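Long-range contacts in putative Ribokinase II (Escherichia coli O6, PDB 3IQ0), which probably phosphorylates a sugar, perhaps ribose or a similar one, using ATP with magnesium, as a carbohydrate kinase of the pfkB (ribokinase) family: residues Ile42-Val47 / Asp260-Ala265; Gln281-Cys286 / Ile306-Ile310; Pro36-Ile42 / Gly295-Gly299; Val47-Val52 / Ala268-Leu272; Thr8-Ile12 / Gly138-Phe142. All coordinates share one frame; numbering follows the deposited sequence.

Interaction 1. Residues Ile42-Val47 / Asp260-Ala265. With ATP (adenosine-5'-triphosphate), chain G.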
# COMPACT_ATOMS: atom_id res chain seq x y z
N ILE B 42 -13.35 0.62 13.69
CA ILE B 42 -14.01 1.80 14.23
C ILE B 42 -15.27 1.37 14.99
O ILE B 42 -15.56 1.89 16.07
CB ILE B 42 -14.38 2.78 13.10
CG1 ILE B 42 -13.12 3.15 12.32
CG2 ILE B 42 -15.01 4.03 13.70
CD1 ILE B 42 -13.39 3.92 11.05
N PHE B 43 -16.00 0.41 14.44
CA PHE B 43 -17.20 -0.11 15.09
C PHE B 43 -16.84 -0.62 16.48
O PHE B 43 -17.42 -0.21 17.49
CB PHE B 43 -17.80 -1.27 14.29
CG PHE B 43 -18.90 -2.03 15.01
CD1 PHE B 43 -20.22 -1.59 14.95
CD2 PHE B 43 -18.61 -3.17 15.75
CE1 PHE B 43 -21.24 -2.28 15.61
CE2 PHE B 43 -19.62 -3.88 16.42
CZ PHE B 43 -20.94 -3.43 16.34
N ILE B 44 -15.87 -1.52 16.53
CA ILE B 44 -15.44 -2.12 17.78
C ILE B 44 -14.82 -1.12 18.75
O ILE B 44 -14.93 -1.30 19.96
CB ILE B 44 -14.46 -3.30 17.53
CG1 ILE B 44 -14.69 -4.38 18.58
CG2 ILE B 44 -13.02 -2.82 17.56
CD1 ILE B 44 -16.05 -5.01 18.48
N ASP B 45 -14.17 -0.09 18.24
CA ASP B 45 -13.58 0.91 19.13
C ASP B 45 -14.71 1.66 19.83
O ASP B 45 -14.61 2.01 21.02
CB ASP B 45 -12.71 1.89 18.35
CG ASP B 45 -11.83 2.72 19.27
OD1 ASP B 45 -11.06 2.13 20.05
OD2 ASP B 45 -11.89 3.97 19.19
N GLN B 46 -15.81 1.91 19.12
CA GLN B 46 -16.93 2.61 19.72
C GLN B 46 -17.56 1.72 20.78
O GLN B 46 -17.97 2.19 21.83
CB GLN B 46 -17.96 3.02 18.66
CG GLN B 46 -19.17 3.79 19.20
CD GLN B 46 -18.77 4.98 20.06
OE1 GLN B 46 -18.63 4.87 21.28
NE2 GLN B 46 -18.58 6.12 19.42
N VAL B 47 -17.63 0.42 20.50
CA VAL B 47 -18.20 -0.51 21.47
C VAL B 47 -17.40 -0.50 22.77
O VAL B 47 -17.98 -0.38 23.84
CB VAL B 47 -18.22 -1.96 20.94
CG1 VAL B 47 -18.60 -2.90 22.06
CG2 VAL B 47 -19.22 -2.08 19.79
N ASP B 260 -20.23 3.60 11.34
CA ASP B 260 -19.56 2.63 12.20
C ASP B 260 -19.80 2.97 13.67
O ASP B 260 -20.05 2.09 14.49
CB ASP B 260 -18.05 2.61 11.93
CG ASP B 260 -17.72 2.44 10.44
OD1 ASP B 260 -18.52 1.81 9.72
OD2 ASP B 260 -16.65 2.93 10.00
N CYS B 261 -19.73 4.25 14.00
CA CYS B 261 -19.96 4.70 15.37
C CYS B 261 -21.42 4.51 15.74
O CYS B 261 -21.73 4.05 16.83
CB CYS B 261 -19.54 6.15 15.53
SG CYS B 261 -17.74 6.37 15.61
N PHE B 262 -22.30 4.88 14.82
CA PHE B 262 -23.73 4.71 15.05
C PHE B 262 -23.95 3.23 15.39
O PHE B 262 -24.67 2.90 16.33
CB PHE B 262 -24.53 5.05 13.78
CG PHE B 262 -26.01 4.78 13.90
CD1 PHE B 262 -26.89 5.81 14.19
CD2 PHE B 262 -26.51 3.49 13.76
CE1 PHE B 262 -28.26 5.57 14.34
CE2 PHE B 262 -27.88 3.24 13.91
CZ PHE B 262 -28.75 4.28 14.20
N GLY B 263 -23.32 2.35 14.61
CA GLY B 263 -23.47 0.92 14.81
C GLY B 263 -22.95 0.41 16.14
O GLY B 263 -23.64 -0.36 16.82
N GLY B 264 -21.74 0.82 16.50
CA GLY B 264 -21.18 0.38 17.77
C GLY B 264 -22.05 0.87 18.92
O GLY B 264 -22.33 0.12 19.86
N ALA B 265 -22.47 2.13 18.83
CA ALA B 265 -23.32 2.72 19.86
C ALA B 265 -24.62 1.92 20.04
O ALA B 265 -25.02 1.62 21.17
CB ALA B 265 -23.64 4.16 19.50
PG ATP G . -21.13 4.25 6.19
O1G ATP G . -19.94 5.11 6.52
O2G ATP G . -21.02 3.64 4.81
O3G ATP G . -21.29 3.13 7.22
PB ATP G . -23.91 5.10 6.74
O1B ATP G . -24.84 5.60 5.68
O2B ATP G . -24.04 3.73 7.30
O3B ATP G . -22.39 5.25 6.23
PA ATP G . -24.50 7.69 7.81
O1A ATP G . -23.44 8.55 7.16
O2A ATP G . -25.88 7.65 7.26
O3A ATP G . -23.95 6.16 7.92
O5' ATP G . -24.73 7.62 9.60
C5' ATP G . -24.55 7.38 10.92
C4' ATP G . -25.73 7.98 11.64
O4' ATP G . -24.97 9.11 12.07
C3' ATP G . -26.89 8.72 10.88
O3' ATP G . -28.05 7.94 10.65
C2' ATP G . -27.08 9.91 11.72
O2' ATP G . -27.94 9.61 12.83
C1' ATP G . -25.70 10.31 12.12
N9 ATP G . -25.12 11.32 11.14
C8 ATP G . -24.33 11.10 10.01
N7 ATP G . -24.01 12.25 9.40
C5 ATP G . -24.56 13.24 10.09
C6 ATP G . -24.65 14.74 10.01
N6 ATP G . -24.02 15.36 9.02
N1 ATP G . -25.38 15.44 10.99
C2 ATP G . -26.05 14.83 12.05
N3 ATP G . -26.02 13.44 12.18
C4 ATP G . -25.31 12.63 11.25
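Ile42 meets Asp260 and Cys261 with two separate branches. Its CD1 reaches the carboxylate, 3.6 Å from Asp260 OD2, while CG2 lies against Asp260 CB and ends 4.1 Å from Cys261 SG; with CG1 beside the backbone N (chi1 -56°), CG2 is anti to it, and the two branches spread over this corner. One residue on, Phe43 sends its ring across the backbone of the facing helix. CE1 comes to 3.2 Å from Gly263 C and CD1 equally close to Gly264 N, the ring meeting these peptide atoms at an oblique angle and also stacking on His135. With no side chain at Gly263 or Gly264, the ring can come right up to the main chain, and the short helix axes approach to 7.5 Å at a crossing angle of -42°. Helix 258-271 begins within the Gly-Ala-Gly-Asp signature of pfkB kinases, whose last residue is Asp260, the position of the catalytic base in characterised ribokinases, and so probably here. Its OD1 is 4.0 Å from O3G of the ATP, at the gamma-phosphate, whereas OD2 faces Ile42. Phe262 turns away from helix 39-49 to the nucleotide, its CD1 against the ribose C4'. Further along, Gln46 lays its aliphatic CG 3.5 Å from Cys261 O and near Ala265 N. Val47 ends the segment, with CG2 3.7 Å from Gly264 CA.

Interaction 2. Residues Gln281-Cys286 / Ile306-Ile310. With ATP (adenosine-5'-triphosphate), chain G.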
# COMPACT_ATOMS: atom_id res chain seq x y z
N GLN B 281 -31.74 6.95 20.03
CA GLN B 281 -31.35 8.34 20.23
C GLN B 281 -29.85 8.42 20.54
O GLN B 281 -29.19 9.35 20.10
CB GLN B 281 -32.16 8.99 21.36
CG GLN B 281 -31.64 8.73 22.77
CD GLN B 281 -32.46 9.46 23.84
OE1 GLN B 281 -32.62 10.68 23.79
NE2 GLN B 281 -32.97 8.71 24.80
N TYR B 282 -29.33 7.45 21.29
CA TYR B 282 -27.91 7.43 21.63
C TYR B 282 -27.05 7.14 20.40
O TYR B 282 -26.02 7.78 20.19
CB TYR B 282 -27.63 6.38 22.72
CG TYR B 282 -27.72 6.96 24.12
CD1 TYR B 282 -28.91 7.52 24.58
CD2 TYR B 282 -26.61 7.01 24.95
CE1 TYR B 282 -28.99 8.11 25.83
CE2 TYR B 282 -26.67 7.60 26.21
CZ TYR B 282 -27.87 8.15 26.64
OH TYR B 282 -27.94 8.77 27.87
N ALA B 283 -27.47 6.17 19.59
CA ALA B 283 -26.74 5.84 18.38
C ALA B 283 -26.74 7.07 17.48
O ALA B 283 -25.71 7.48 16.96
CB ALA B 283 -27.40 4.67 17.66
N ASN B 284 -27.92 7.66 17.32
CA ASN B 284 -28.10 8.86 16.49
C ASN B 284 -27.16 9.97 16.95
O ASN B 284 -26.48 10.60 16.15
CB ASN B 284 -29.56 9.31 16.56
CG ASN B 284 -29.84 10.54 15.70
OD1 ASN B 284 -29.32 10.67 14.60
ND2 ASN B 284 -30.68 11.44 16.21
N ALA B 285 -27.13 10.21 18.26
CA ALA B 285 -26.27 11.23 18.83
C ALA B 285 -24.80 10.86 18.63
O ALA B 285 -23.98 11.73 18.36
CB ALA B 285 -26.57 11.40 20.31
N CYS B 286 -24.48 9.58 18.77
CA CYS B 286 -23.10 9.13 18.59
C CYS B 286 -22.63 9.46 17.17
O CYS B 286 -21.58 10.07 16.97
CB CYS B 286 -22.99 7.63 18.83
SG CYS B 286 -21.28 7.00 18.88
N ILE B 306 -22.17 11.35 25.11
CA ILE B 306 -23.39 11.29 24.30
C ILE B 306 -24.55 11.87 25.13
O ILE B 306 -25.34 12.69 24.66
CB ILE B 306 -23.75 9.83 23.93
CG1 ILE B 306 -22.59 9.19 23.15
CG2 ILE B 306 -25.03 9.81 23.10
CD1 ILE B 306 -22.81 7.70 22.86
N GLU B 307 -24.62 11.42 26.38
CA GLU B 307 -25.65 11.85 27.32
C GLU B 307 -25.72 13.38 27.42
O GLU B 307 -26.79 13.98 27.30
CB GLU B 307 -25.36 11.24 28.69
CG GLU B 307 -26.49 11.29 29.69
CD GLU B 307 -26.83 12.70 30.13
OE1 GLU B 307 -25.89 13.46 30.49
OE2 GLU B 307 -28.03 13.05 30.12
N THR B 308 -24.57 14.00 27.65
CA THR B 308 -24.50 15.44 27.77
C THR B 308 -24.85 16.11 26.44
O THR B 308 -25.54 17.13 26.40
CB THR B 308 -23.11 15.88 28.22
OG1 THR B 308 -22.13 15.34 27.32
CG2 THR B 308 -22.82 15.39 29.62
N PHE B 309 -24.36 15.53 25.34
CA PHE B 309 -24.64 16.06 24.01
C PHE B 309 -26.16 16.17 23.85
O PHE B 309 -26.69 17.21 23.48
CB PHE B 309 -24.08 15.11 22.95
CG PHE B 309 -24.38 15.53 21.53
CD1 PHE B 309 -23.73 16.61 20.95
CD2 PHE B 309 -25.31 14.82 20.78
CE1 PHE B 309 -24.00 16.98 19.63
CE2 PHE B 309 -25.59 15.18 19.46
CZ PHE B 309 -24.94 16.26 18.89
N ILE B 310 -26.85 15.07 24.15
CA ILE B 310 -28.30 15.02 24.06
C ILE B 310 -28.93 16.03 25.01
O ILE B 310 -29.78 16.82 24.60
CB ILE B 310 -28.82 13.61 24.41
CG1 ILE B 310 -28.31 12.60 23.38
CG2 ILE B 310 -30.33 13.61 24.47
CD1 ILE B 310 -28.61 11.17 23.74
PG ATP G . -21.13 4.25 6.19
O1G ATP G . -19.94 5.11 6.52
O2G ATP G . -21.02 3.64 4.81
O3G ATP G . -21.29 3.13 7.22
PB ATP G . -23.91 5.10 6.74
O1B ATP G . -24.84 5.60 5.68
O2B ATP G . -24.04 3.73 7.30
O3B ATP G . -22.39 5.25 6.23
PA ATP G . -24.50 7.69 7.81
O1A ATP G . -23.44 8.55 7.16
O2A ATP G . -25.88 7.65 7.26
O3A ATP G . -23.95 6.16 7.92
O5' ATP G . -24.73 7.62 9.60
C5' ATP G . -24.55 7.38 10.92
C4' ATP G . -25.73 7.98 11.64
O4' ATP G . -24.97 9.11 12.07
C3' ATP G . -26.89 8.72 10.88
O3' ATP G . -28.05 7.94 10.65
C2' ATP G . -27.08 9.91 11.72
O2' ATP G . -27.94 9.61 12.83
C1' ATP G . -25.70 10.31 12.12
N9 ATP G . -25.12 11.32 11.14
C8 ATP G . -24.33 11.10 10.01
N7 ATP G . -24.01 12.25 9.40
C5 ATP G . -24.56 13.24 10.09
C6 ATP G . -24.65 14.74 10.01
N6 ATP G . -24.02 15.36 9.02
N1 ATP G . -25.38 15.44 10.99
C2 ATP G . -26.05 14.83 12.05
N3 ATP G . -26.02 13.44 12.18
C4 ATP G . -25.31 12.63 11.25
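Ile306 and Tyr282 have the largest areas buried in this contact, and they meet through Ile306 CG2, 3.7 Å from Tyr282 CD2. That methyl is wedged in a corner of helix 276-290: it also touches the carbonyl Tyr282 O and sits 3.6 Å from Ala285 CB. The other branch of Ile306 leads to the next turn of the helix, its CD1 reaching Cys286 CB. Tyr282 extends its ring across helix 303-312. Ile310 CD1 lies over one ring face as a CH-pi contact, 4.1 Å from the centroid and 27° off the normal, and the two side chains cross at about a right angle. At the far end of the ring, Tyr282 OH rests 3.4 Å from Glu307 CG, beside the aliphatic part of that side chain.

The two helices belong to the C-terminal part of the ribokinase fold, and their short segments cross at 90°, with axes 9.5 Å apart. At such a steep crossing the small Ala285 sits between larger groups: its CB touches Ile310 CG1 and meets Phe309 at the ring edge, 3.7 Å from CD2. Phe309 continues to an edge-to-face stack with Tyr248, and Tyr282 stacks in the same manner on Phe274. The helix 276-290 has another task besides this packing. Asn284, which takes no part in the helix contact, uses OD1 to accept a hydrogen bond from O2' of the ATP ribose, modelled very short at 2.5 Å, while its ND2 is tied to Glu246 O.

Interaction 3. Residues Pro36-Ile42 / Gly295-Gly299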
# COMPACT_ATOMS: atom_id res chain seq x y z
N PRO B 36 -5.57 5.08 12.78
CA PRO B 36 -6.24 3.78 12.85
C PRO B 36 -7.55 3.85 12.09
O PRO B 36 -8.30 4.81 12.22
CB PRO B 36 -6.46 3.59 14.35
CG PRO B 36 -5.39 4.40 14.97
CD PRO B 36 -5.35 5.64 14.13
N SER B 37 -7.85 2.85 11.28
CA SER B 37 -9.09 2.88 10.52
C SER B 37 -9.62 1.49 10.18
O SER B 37 -9.07 0.48 10.62
CB SER B 37 -8.89 3.71 9.25
OG SER B 37 -10.14 4.04 8.65
N GLY B 38 -10.68 1.44 9.38
CA GLY B 38 -11.27 0.16 9.02
C GLY B 38 -12.62 0.05 9.71
O GLY B 38 -12.69 0.04 10.94
N ALA B 39 -13.68 -0.03 8.92
CA ALA B 39 -15.04 -0.12 9.44
C ALA B 39 -15.18 -1.00 10.68
O ALA B 39 -15.67 -0.54 11.71
CB ALA B 39 -16.00 -0.60 8.33
N PRO B 40 -14.75 -2.27 10.60
CA PRO B 40 -14.88 -3.13 11.78
C PRO B 40 -14.13 -2.59 13.00
O PRO B 40 -14.62 -2.68 14.13
CB PRO B 40 -14.30 -4.47 11.31
CG PRO B 40 -14.57 -4.45 9.83
CD PRO B 40 -14.23 -3.03 9.45
N ALA B 41 -12.94 -2.03 12.76
CA ALA B 41 -12.13 -1.48 13.84
C ALA B 41 -12.78 -0.27 14.50
O ALA B 41 -12.76 -0.13 15.72
CB ALA B 41 -10.74 -1.11 13.32
N ILE B 42 -13.35 0.62 13.69
CA ILE B 42 -14.01 1.80 14.23
C ILE B 42 -15.27 1.37 14.99
O ILE B 42 -15.56 1.89 16.07
CB ILE B 42 -14.38 2.78 13.10
CG1 ILE B 42 -13.12 3.15 12.32
CG2 ILE B 42 -15.01 4.03 13.70
CD1 ILE B 42 -13.39 3.92 11.05
N GLY B 295 -10.77 12.33 11.05
CA GLY B 295 -10.10 11.08 11.33
C GLY B 295 -11.17 10.03 11.51
O GLY B 295 -12.07 10.20 12.33
N PRO B 296 -11.07 8.90 10.79
CA PRO B 296 -12.02 7.79 10.83
C PRO B 296 -12.45 7.30 12.21
O PRO B 296 -13.63 7.09 12.46
CB PRO B 296 -11.30 6.68 10.05
CG PRO B 296 -10.40 7.44 9.13
CD PRO B 296 -9.87 8.52 10.03
N MSE B 297 -11.48 7.14 13.10
CA MSE B 297 -11.76 6.63 14.44
C MSE B 297 -11.57 7.67 15.54
O MSE B 297 -11.60 7.34 16.72
CB MSE B 297 -10.85 5.43 14.71
CG MSE B 297 -11.29 4.54 15.85
SE MSE B 297 -9.99 3.18 16.19
CE MSE B 297 -9.92 2.38 14.44
N GLU B 298 -11.38 8.92 15.15
CA GLU B 298 -11.13 9.97 16.13
C GLU B 298 -12.38 10.63 16.71
O GLU B 298 -12.29 11.48 17.59
CB GLU B 298 -10.24 11.04 15.50
CG GLU B 298 -9.00 10.45 14.83
CD GLU B 298 -8.19 9.58 15.77
OE1 GLU B 298 -7.76 10.08 16.83
OE2 GLU B 298 -7.97 8.39 15.44
N GLY B 299 -13.55 10.22 16.22
CA GLY B 299 -14.78 10.82 16.70
C GLY B 299 -15.63 9.96 17.62
O GLY B 299 -16.76 10.33 17.92
O HOH W 1 -8.55 7.37 13.06
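Pro296 and Met297, at the centre of a type I turn from Gly295 to Glu298, push into the bend where strand 29-37 passes into helix 39-49. Met297, present as selenomethionine, fills the tight part. Its chain runs out extended and bends only at the last torsion (chi3 -57°), which brings CE into a pocket formed by Pro36 CB at 3.7 Å, Ala41 CB at 3.8 Å and Ile42 CG1. Pro296 packs next to it, its CB 3.2 Å from Ser37 OG and also against the CD1 methyl of Ile42. Gly38, between strand and helix, is the N-cap residue, and its O accepts the bond from Ile42 N.

The other side is wetter. A water there bridges the segments: it donates to Pro36 O at 2.7 Å and to Glu298 OE2 at 2.7 Å, and it accepts from Met297 N at 2.9 Å. Glu298 is partly exposed and touches Pro36 only distantly through OE2. Strand 29-37 belongs to the small sheet that forms the lid in pfkB kinases, so the loop between helices 276-290 and 303-312 packs against the base of the lid. The chemistry implies a largely apolar centre round the selenomethionine CE, with some oxygens (Ser37 OG, Pro296 O) against carbon; at its side a water satisfies Pro36 O and Met297 N, and Glu298 OE2 both takes that water and forms a salt bridge with Arg72.

Interaction 4. Residues Val47-Val52 / Ala268-Leu272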
# COMPACT_ATOMS: atom_id res chain seq x y z
N VAL B 47 -17.63 0.42 20.50
CA VAL B 47 -18.20 -0.51 21.47
C VAL B 47 -17.40 -0.50 22.77
O VAL B 47 -17.98 -0.38 23.84
CB VAL B 47 -18.22 -1.96 20.94
CG1 VAL B 47 -18.60 -2.90 22.06
CG2 VAL B 47 -19.22 -2.08 19.79
N THR B 48 -16.08 -0.62 22.68
CA THR B 48 -15.26 -0.64 23.89
C THR B 48 -15.24 0.70 24.61
O THR B 48 -15.06 0.74 25.82
CB THR B 48 -13.80 -1.05 23.61
OG1 THR B 48 -13.16 -1.33 24.86
CG2 THR B 48 -13.03 0.09 22.91
N ARG B 49 -15.43 1.79 23.88
CA ARG B 49 -15.42 3.09 24.53
C ARG B 49 -16.70 3.29 25.34
O ARG B 49 -16.74 4.15 26.22
CB ARG B 49 -15.26 4.21 23.50
CG ARG B 49 -13.90 4.20 22.84
CD ARG B 49 -13.47 5.61 22.54
NE ARG B 49 -13.16 6.33 23.77
CZ ARG B 49 -13.16 7.65 23.87
NH1 ARG B 49 -13.46 8.39 22.82
NH2 ARG B 49 -12.84 8.23 25.02
N LEU B 50 -17.73 2.51 25.04
CA LEU B 50 -18.98 2.59 25.79
C LEU B 50 -18.92 1.63 27.00
O LEU B 50 -19.88 1.53 27.77
CB LEU B 50 -20.18 2.28 24.87
CG LEU B 50 -20.42 3.43 23.86
CD1 LEU B 50 -21.47 3.05 22.84
CD2 LEU B 50 -20.83 4.70 24.63
N GLY B 51 -17.78 0.95 27.15
CA GLY B 51 -17.58 0.06 28.29
C GLY B 51 -17.99 -1.39 28.12
O GLY B 51 -17.93 -2.18 29.07
N VAL B 52 -18.40 -1.76 26.92
CA VAL B 52 -18.84 -3.12 26.65
C VAL B 52 -17.67 -3.98 26.20
O VAL B 52 -17.01 -3.68 25.21
CB VAL B 52 -19.96 -3.10 25.57
CG1 VAL B 52 -20.26 -4.51 25.09
CG2 VAL B 52 -21.23 -2.46 26.15
N ALA B 268 -23.79 -1.61 21.54
CA ALA B 268 -23.31 -1.50 22.92
C ALA B 268 -24.43 -1.03 23.86
O ALA B 268 -24.60 -1.57 24.95
CB ALA B 268 -22.13 -0.54 23.00
N CYS B 269 -25.20 -0.04 23.43
CA CYS B 269 -26.29 0.47 24.26
C CYS B 269 -27.32 -0.60 24.53
O CYS B 269 -27.89 -0.67 25.62
CB CYS B 269 -26.94 1.68 23.61
SG CYS B 269 -25.92 3.14 23.73
N ARG B 270 -27.59 -1.42 23.52
CA ARG B 270 -28.55 -2.50 23.68
C ARG B 270 -27.98 -3.51 24.68
O ARG B 270 -28.73 -4.06 25.48
CB ARG B 270 -28.84 -3.15 22.33
CG ARG B 270 -29.64 -2.25 21.41
CD ARG B 270 -31.06 -2.04 21.94
NE ARG B 270 -31.94 -3.13 21.54
CZ ARG B 270 -33.16 -3.35 22.04
NH1 ARG B 270 -33.65 -2.55 22.98
NH2 ARG B 270 -33.89 -4.36 21.58
N GLN B 271 -26.67 -3.74 24.64
CA GLN B 271 -26.04 -4.67 25.58
C GLN B 271 -26.14 -4.14 27.01
O GLN B 271 -26.13 -4.91 27.97
CB GLN B 271 -24.56 -4.89 25.26
CG GLN B 271 -24.28 -5.85 24.11
CD GLN B 271 -25.08 -7.14 24.20
OE1 GLN B 271 -26.20 -7.22 23.68
NE2 GLN B 271 -24.53 -8.14 24.88
N LEU B 272 -26.23 -2.82 27.14
CA LEU B 272 -26.33 -2.21 28.47
C LEU B 272 -27.79 -2.12 28.90
O LEU B 272 -28.12 -1.46 29.88
CB LEU B 272 -25.67 -0.83 28.47
CG LEU B 272 -24.17 -0.81 28.12
CD1 LEU B 272 -23.68 0.62 28.04
CD2 LEU B 272 -23.38 -1.59 29.15
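Ala268 CB is the point on which three side chains of the 47-52 segment converge. Leu50 supplies the closest touch, CD1 at 3.7 Å; its CG stands beside the backbone N and the chain is extended beyond it (chi1 -71°, chi2 172°), which carries the methyl straight at the facing helix. Val52 CG2 arrives at 3.8 Å. Its first torsion of 170° swings CG1 to the far side from the N and turns CG2 to Ala268, where it also meets the carbonyl Ala268 O. Val47 adds only a looser touch, CG1 lying 4.3 Å from Ala268 CB.

Leu272 closes the outer edge, exposed but turned inward. Its two methyls divide the work: CD2 is 3.8 Å from Val52 CG2, and CD1 is 3.9 Å from the backbone Leu50 O. The placing of Leu50 and Val52 follows from how helix 39-49 stops. Gly51 leaves the helix with positive phi, and the chain folds back in a Schellman motif, Val52 N reaching Val47 O in a weak bond. That turn presents Leu50 and Val52 to the same neighbour before the chain enters strand 54-61, the helix-to-strand return of an alpha/beta sheet fold such as that of ribokinases.

Interaction 5. Residues Thr8-Ile12 / Gly138-Phe142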
# COMPACT_ATOMS: atom_id res chain seq x y z
N THR B 8 -16.41 -8.63 16.27
CA THR B 8 -16.59 -8.23 14.89
C THR B 8 -15.44 -8.86 14.14
O THR B 8 -14.54 -9.45 14.73
CB THR B 8 -16.59 -6.70 14.68
OG1 THR B 8 -17.05 -6.43 13.35
CG2 THR B 8 -15.20 -6.12 14.84
N ILE B 9 -15.45 -8.71 12.82
CA ILE B 9 -14.42 -9.31 12.00
C ILE B 9 -14.25 -8.44 10.76
O ILE B 9 -15.18 -7.76 10.35
CB ILE B 9 -14.87 -10.73 11.59
CG1 ILE B 9 -13.77 -11.45 10.81
CG2 ILE B 9 -16.14 -10.65 10.76
CD1 ILE B 9 -14.04 -12.94 10.67
N GLY B 10 -13.06 -8.45 10.18
CA GLY B 10 -12.89 -7.66 8.98
C GLY B 10 -11.55 -6.99 8.78
O GLY B 10 -10.52 -7.43 9.30
N GLU B 11 -11.57 -5.90 8.02
CA GLU B 11 -10.37 -5.17 7.70
C GLU B 11 -9.95 -4.13 8.72
O GLU B 11 -10.77 -3.41 9.28
CB GLU B 11 -10.54 -4.49 6.33
CG GLU B 11 -11.60 -3.39 6.28
CD GLU B 11 -13.03 -3.91 6.15
OE1 GLU B 11 -13.25 -5.12 6.32
OE2 GLU B 11 -13.93 -3.09 5.88
N ILE B 12 -8.64 -4.08 8.95
CA ILE B 12 -8.03 -3.11 9.84
C ILE B 12 -6.96 -2.47 8.95
O ILE B 12 -6.14 -3.18 8.36
CB ILE B 12 -7.34 -3.77 11.04
CG1 ILE B 12 -8.38 -4.26 12.04
CG2 ILE B 12 -6.40 -2.78 11.71
CD1 ILE B 12 -7.77 -4.95 13.24
N GLY B 138 -20.49 -5.43 5.81
CA GLY B 138 -20.53 -5.89 4.43
C GLY B 138 -19.28 -5.49 3.66
O GLY B 138 -18.91 -6.16 2.69
N SER B 139 -18.63 -4.42 4.10
CA SER B 139 -17.42 -3.93 3.44
C SER B 139 -16.26 -4.92 3.51
O SER B 139 -15.25 -4.74 2.83
CB SER B 139 -16.99 -2.61 4.07
OG SER B 139 -16.65 -2.81 5.43
N SER B 140 -16.41 -5.96 4.33
CA SER B 140 -15.36 -6.95 4.48
C SER B 140 -15.47 -8.11 3.49
O SER B 140 -14.50 -8.81 3.24
CB SER B 140 -15.38 -7.52 5.90
OG SER B 140 -15.26 -6.50 6.86
N LEU B 141 -16.66 -8.31 2.93
CA LEU B 141 -16.88 -9.41 2.00
C LEU B 141 -16.47 -9.08 0.57
O LEU B 141 -17.32 -8.85 -0.28
CB LEU B 141 -18.34 -9.84 2.05
CG LEU B 141 -18.86 -10.20 3.44
CD1 LEU B 141 -20.33 -10.57 3.39
CD2 LEU B 141 -18.03 -11.35 3.99
N PHE B 142 -15.16 -9.05 0.32
CA PHE B 142 -14.65 -8.74 -1.01
C PHE B 142 -13.86 -9.88 -1.63
O PHE B 142 -13.15 -9.69 -2.62
CB PHE B 142 -13.80 -7.46 -0.96
CG PHE B 142 -12.66 -7.50 0.03
CD1 PHE B 142 -11.54 -8.29 -0.19
CD2 PHE B 142 -12.70 -6.71 1.18
CE1 PHE B 142 -10.48 -8.31 0.71
CE2 PHE B 142 -11.64 -6.71 2.09
CZ PHE B 142 -10.53 -7.51 1.85
O HOH W 2 -17.10 -7.74 8.84
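Glu11 is held by two serine hydroxyls, one on each carboxylate oxygen. Ser140 OG donates to Glu11 OE1 at 2.5 Å, a very short bond, and Ser139 OG donates to the syn lone pair of Glu11 OE2 at 2.8 Å. Two donors from neighbouring residues fix the rotation of the carboxylate. The Glu11 side chain bends at chi2 (-80°), which turns the carboxylate back to the 3-10 segment 138-140. A water extends the polar group, donating to Ser140 OG at 3.0 Å and to Ile9 O at a doubtfully short distance.

Around this core the packing is thin. Ser140 OG lies 3.4 Å from Gly10 CA, and Gly10 has no side chain to hold the serine off. Pro40 from the start of helix 39-49 covers both Glu11 and Ser140, and Ala39 touches Ser139, while Asn169 OD1 accepts a hydrogen bond from the backbone N of Ser139. Segment 8-12 carries the end of strand 5-9 into the loop, and 138-142 follows the adjacent parallel strand 131-137 in the central sheet; strand 54-61 flanks 5-9 on the other side, and helix 144-159 packs on Ile9 and Leu141.

The chain opens with interaction 5, whose loop from 8-12 to 138-142 joins the ends of two central strands. Before it closes, interaction 3 begins at 36-42, followed by interactions 1 and 4 on the same helix 39-49, so interaction 5 crosses all three. Interactions 1 and 4 pair helix 39-49 with helix 258-271 and cross each other; both close within the span of interaction 3, which ends at 295-299. Interaction 2 opens only after interactions 1, 4 and 5 have closed, but crosses interaction 3, ending at 306-310. Together they tie the ends of two central strands, the lid's base, the two central helices and the C-terminal helices.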